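Local atomic coordinates of hypothetical protein yigZ (Escherichia coli, PDB entry 1VI7), a protein that is of unknown cellular function but may bind guanyl ribonucleotides and hydrolyse ribonucleoside triphosphates. Residues A[95-100]-A[134-139]; A[156-161]-A[176-181]. All blocks are in the same frame, centred on the assembly; numbering follows the deposited sequence.

In the fold
Contact 1 lies near the middle of the elongated chain and contact 2 about 22 Å from it, centre to centre. Contact 1 joins the loop leading into strand 98-105, in the five-stranded antiparallel sheet, to the end of the two-stranded ribbon 7-10/133-136 and the linker after it. It is small, polar and partly buried: one tentatively placed salt bridge between E97 and K136. Contact 2 belongs to the second, C-terminal sheet and is buried and mainly apolar, with helix 151-160 lying against strand 174-180. The two share no strand or helix. They meet where L139, in the linker of contact 1, packs on P181 and A179 of contact 2.

Contact 1 of 2, residues A[95-100]-A[134-139]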
# COMPACT_ATOMS: atom_id res chain seq x y z
N VAL A 95 -6.74 -1.04 -7.74
CA VAL A 95 -5.38 -0.58 -7.50
C VAL A 95 -5.11 -0.73 -6.00
O VAL A 95 -5.80 -0.11 -5.17
CB VAL A 95 -5.19 0.88 -7.94
CG1 VAL A 95 -3.88 1.46 -7.47
CG2 VAL A 95 -5.35 0.99 -9.45
N GLY A 96 -4.10 -1.54 -5.69
CA GLY A 96 -3.74 -1.76 -4.30
C GLY A 96 -2.88 -0.66 -3.73
O GLY A 96 -2.36 0.21 -4.44
N GLU A 97 -2.82 -0.56 -2.39
CA GLU A 97 -1.84 0.32 -1.78
C GLU A 97 -1.98 1.78 -2.15
O GLU A 97 -0.98 2.46 -2.43
CB GLU A 97 -0.42 -0.13 -2.20
CG GLU A 97 -0.07 -1.56 -1.91
CD GLU A 97 1.37 -1.93 -2.23
OE1 GLU A 97 1.65 -3.14 -2.25
OE2 GLU A 97 2.18 -1.01 -2.49
N ILE A 98 -3.17 2.35 -1.98
CA ILE A 98 -3.36 3.77 -2.31
C ILE A 98 -4.27 4.42 -1.28
O ILE A 98 -5.20 3.78 -0.82
CB ILE A 98 -3.95 3.90 -3.72
CG1 ILE A 98 -4.34 5.32 -4.07
CG2 ILE A 98 -5.12 2.96 -3.87
CD1 ILE A 98 -4.70 5.55 -5.53
N THR A 99 -4.12 5.71 -1.10
CA THR A 99 -4.89 6.47 -0.13
C THR A 99 -5.36 7.76 -0.78
O THR A 99 -4.67 8.22 -1.69
CB THR A 99 -3.96 6.76 1.07
OG1 THR A 99 -3.83 5.55 1.85
CG2 THR A 99 -4.47 7.87 1.95
N ALA A 100 -6.48 8.32 -0.33
CA ALA A 100 -6.93 9.56 -0.99
C ALA A 100 -7.39 10.58 0.04
O ALA A 100 -7.77 10.20 1.14
CB ALA A 100 -8.06 9.24 -1.97
N GLN A 134 1.82 0.78 -11.80
CA GLN A 134 2.89 -0.19 -12.03
C GLN A 134 2.60 -1.53 -11.35
O GLN A 134 2.20 -1.54 -10.18
CB GLN A 134 4.25 0.32 -11.57
CG GLN A 134 4.24 1.07 -10.26
CD GLN A 134 5.64 1.32 -9.73
OE1 GLN A 134 6.15 2.44 -9.73
NE2 GLN A 134 6.25 0.23 -9.26
N ARG A 135 2.91 -2.63 -12.01
CA ARG A 135 2.64 -3.94 -11.41
C ARG A 135 3.53 -4.14 -10.20
O ARG A 135 4.53 -3.46 -9.99
CB ARG A 135 2.74 -5.09 -12.37
CG ARG A 135 2.32 -6.45 -11.84
CD ARG A 135 1.97 -7.37 -13.00
NE ARG A 135 0.82 -6.83 -13.72
CZ ARG A 135 -0.43 -6.86 -13.26
NH1 ARG A 135 -0.70 -7.42 -12.08
NH2 ARG A 135 -1.43 -6.32 -13.95
N LYS A 136 3.13 -5.09 -9.35
CA LYS A 136 3.91 -5.33 -8.14
C LYS A 136 3.78 -6.75 -7.64
O LYS A 136 2.82 -7.06 -6.93
CB LYS A 136 3.45 -4.31 -7.08
CG LYS A 136 4.20 -4.48 -5.79
CD LYS A 136 3.77 -3.56 -4.67
CE LYS A 136 4.14 -4.17 -3.31
NZ LYS A 136 3.65 -5.58 -3.23
N THR A 137 4.70 -7.63 -8.03
CA THR A 137 4.63 -9.02 -7.54
C THR A 137 5.36 -9.13 -6.21
O THR A 137 6.55 -8.87 -6.10
CB THR A 137 5.15 -10.04 -8.53
OG1 THR A 137 4.77 -9.70 -9.88
CG2 THR A 137 4.52 -11.41 -8.23
N PRO A 138 4.59 -9.35 -5.15
CA PRO A 138 5.12 -9.47 -3.80
C PRO A 138 6.03 -10.67 -3.61
O PRO A 138 5.82 -11.76 -4.15
CB PRO A 138 3.85 -9.65 -2.95
CG PRO A 138 2.97 -10.45 -3.87
CD PRO A 138 3.15 -9.74 -5.20
N LEU A 139 7.07 -10.45 -2.81
CA LEU A 139 8.03 -11.47 -2.44
C LEU A 139 7.34 -12.67 -1.79
O LEU A 139 6.48 -12.47 -0.93
CB LEU A 139 8.91 -10.88 -1.33
CG LEU A 139 10.25 -10.25 -1.64
CD1 LEU A 139 10.47 -10.03 -3.12
CD2 LEU A 139 10.43 -8.95 -0.86
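E97 and K136 meet through a salt bridge between the ends of their side chains. OE1 of E97 lies 3.3 Å from NZ of K136. The position of OE1 is less certain than the rest, because the model places it too close to the lysine chain. The methylene part of K136 also runs past the carboxylate. Its CD is 3.8 Å from CD of E97 and 3.7 Å from OE2. The two side chains cross at about a right angle.

K136 reaches across with CG anti to the backbone N (chi1 -180°). Its chain stays extended as far as CE and bends only at the last torsion (chi4 -51°), which turns the ammonium group. The extended chain of E97 (chi2 -175°) carries its carboxylate out to the lysine.

The glutamate has further partners. OE2 accepts a hydrogen bond from NE2 of H31, and OE1 takes a weak one from NE1 of W7. W7 also packs on K136, and I9 of the same strand on E97. Backbone hydrogen bonds join G96 with L8 and E97 with T32.

The ion pair joins the residue before strand 98-105 to the ribbon 7-10/133-136. H31 is the main partner of this buried carboxylate. The weak W7 bond and the less certain lysine contact add to it. Together they may favour its charged form.

Contact 2 of 2, residues A[156-161]-A[176-181]; sequences ALLGQC and LRVALP
L158 of helix 151-160 packs on V178 of strand 174-180 through methyl groups. CD2 of L158 lies 3.6 Å from CG1 of V178, and CD1 of L158 is 3.8 Å from the same methyl. Both branches of the leucine fork therefore rest on one valine methyl. CD1 also comes within 4.0 Å of CB of V178. The leucine and valine side chains meet at a slant.

In L158, CG is roughly anti to the backbone N (chi1 -155°), and this carries the fork from the flank of the helix to the strand. Its chi2 of 55° sets the fork with both methyls facing CG1. In V178, CG1 is anti to the carbonyl carbon (chi1 -77°). That methyl takes the leucine, while CG2 lies further from it.

A second point of contact lies at C161. The carbonyl O of C161 sits 3.5 Å from CD of P181 and 3.9 Å from CG, so the proline ring meets it by its CG-CD side. The same O is 4.4 Å from CB of L180. Here the backbones are closest, with CA of C161 7.0 Å from CA of L180. The side chain of C161 goes to E187 and K191 of helix 185-196.

Other residues extend the apolar layer. L158 also touches I165 of strand 164-170 and F188 of helix 185-196. V178 reaches Y142 and L202, and L180 also packs on Y142. The strand is held in its sheet by backbone bonds, among them V178 with Y142 and A179 with K164.

This is a ferredoxin-like alpha/beta fold, consistent with the EF-G C-terminal clan, with helix 151-160 packed on its sheet. L158 and V178 attract by dispersion and hydrophobic burial, while the C161 O faces proline CH2 groups without a conventional donor.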
# COMPACT_ATOMS: atom_id res chain seq x y z
N ALA A 156 24.53 -12.73 1.41
CA ALA A 156 25.00 -12.43 0.08
C ALA A 156 24.25 -13.17 -1.01
O ALA A 156 23.74 -12.51 -1.93
CB ALA A 156 26.50 -12.66 -0.01
N LEU A 157 24.10 -14.48 -0.95
CA LEU A 157 23.38 -15.21 -2.01
C LEU A 157 21.97 -14.65 -2.16
O LEU A 157 21.49 -14.34 -3.25
CB LEU A 157 23.41 -16.69 -1.73
CG LEU A 157 24.44 -17.62 -2.33
CD1 LEU A 157 25.83 -17.00 -2.45
CD2 LEU A 157 24.55 -18.91 -1.51
N LEU A 158 21.31 -14.42 -1.04
CA LEU A 158 19.97 -13.88 -0.92
C LEU A 158 19.82 -12.58 -1.70
O LEU A 158 18.90 -12.41 -2.51
CB LEU A 158 19.73 -13.61 0.57
CG LEU A 158 18.28 -13.61 1.05
CD1 LEU A 158 17.59 -14.91 0.68
CD2 LEU A 158 18.19 -13.34 2.55
N GLY A 159 20.75 -11.66 -1.46
CA GLY A 159 20.79 -10.38 -2.10
C GLY A 159 21.06 -10.45 -3.58
O GLY A 159 20.60 -9.59 -4.35
N GLN A 160 21.77 -11.49 -4.04
CA GLN A 160 22.01 -11.66 -5.46
C GLN A 160 20.73 -12.12 -6.17
O GLN A 160 20.74 -12.21 -7.39
CB GLN A 160 23.09 -12.70 -5.76
CG GLN A 160 24.50 -12.19 -5.51
CD GLN A 160 25.39 -13.33 -5.06
OE1 GLN A 160 25.49 -14.35 -5.75
NE2 GLN A 160 26.01 -13.16 -3.89
N CYS A 161 19.79 -12.65 -5.43
CA CYS A 161 18.54 -13.12 -6.02
C CYS A 161 17.41 -12.19 -5.65
O CYS A 161 16.25 -12.59 -5.60
CB CYS A 161 18.22 -14.56 -5.60
SG CYS A 161 19.46 -15.73 -6.17
N LEU A 176 16.19 -18.49 10.22
CA LEU A 176 15.95 -17.40 9.28
C LEU A 176 14.58 -17.54 8.63
O LEU A 176 14.05 -18.64 8.31
CB LEU A 176 17.07 -17.46 8.25
CG LEU A 176 18.12 -16.44 7.97
CD1 LEU A 176 18.78 -15.73 9.12
CD2 LEU A 176 19.24 -17.05 7.08
N ARG A 177 13.92 -16.42 8.44
CA ARG A 177 12.64 -16.28 7.74
C ARG A 177 13.00 -15.43 6.51
O ARG A 177 13.60 -14.36 6.75
CB ARG A 177 11.69 -15.49 8.62
CG ARG A 177 10.37 -15.12 7.99
CD ARG A 177 9.69 -16.33 7.42
NE ARG A 177 8.28 -16.39 7.40
CZ ARG A 177 7.33 -15.91 8.16
NH1 ARG A 177 7.60 -15.15 9.22
NH2 ARG A 177 6.05 -16.20 7.86
N VAL A 178 13.22 -16.01 5.33
CA VAL A 178 13.63 -15.23 4.17
C VAL A 178 12.49 -14.98 3.20
O VAL A 178 11.50 -15.70 3.23
CB VAL A 178 14.76 -15.92 3.38
CG1 VAL A 178 16.08 -15.75 4.10
CG2 VAL A 178 14.39 -17.39 3.17
N ALA A 179 12.67 -13.96 2.38
CA ALA A 179 11.73 -13.54 1.36
C ALA A 179 12.46 -13.24 0.05
O ALA A 179 13.32 -12.37 -0.00
CB ALA A 179 10.96 -12.30 1.80
N LEU A 180 11.99 -13.87 -1.02
CA LEU A 180 12.55 -13.59 -2.34
C LEU A 180 11.55 -13.86 -3.45
O LEU A 180 10.65 -14.70 -3.32
CB LEU A 180 13.78 -14.50 -2.54
CG LEU A 180 13.45 -16.01 -2.54
CD1 LEU A 180 14.42 -16.76 -3.41
CD2 LEU A 180 13.47 -16.54 -1.12
N PRO A 181 11.75 -13.20 -4.58
CA PRO A 181 10.89 -13.38 -5.74
C PRO A 181 10.61 -14.86 -5.94
O PRO A 181 11.51 -15.67 -5.74
CB PRO A 181 11.77 -12.85 -6.87
CG PRO A 181 12.46 -11.69 -6.20
CD PRO A 181 12.82 -12.23 -4.84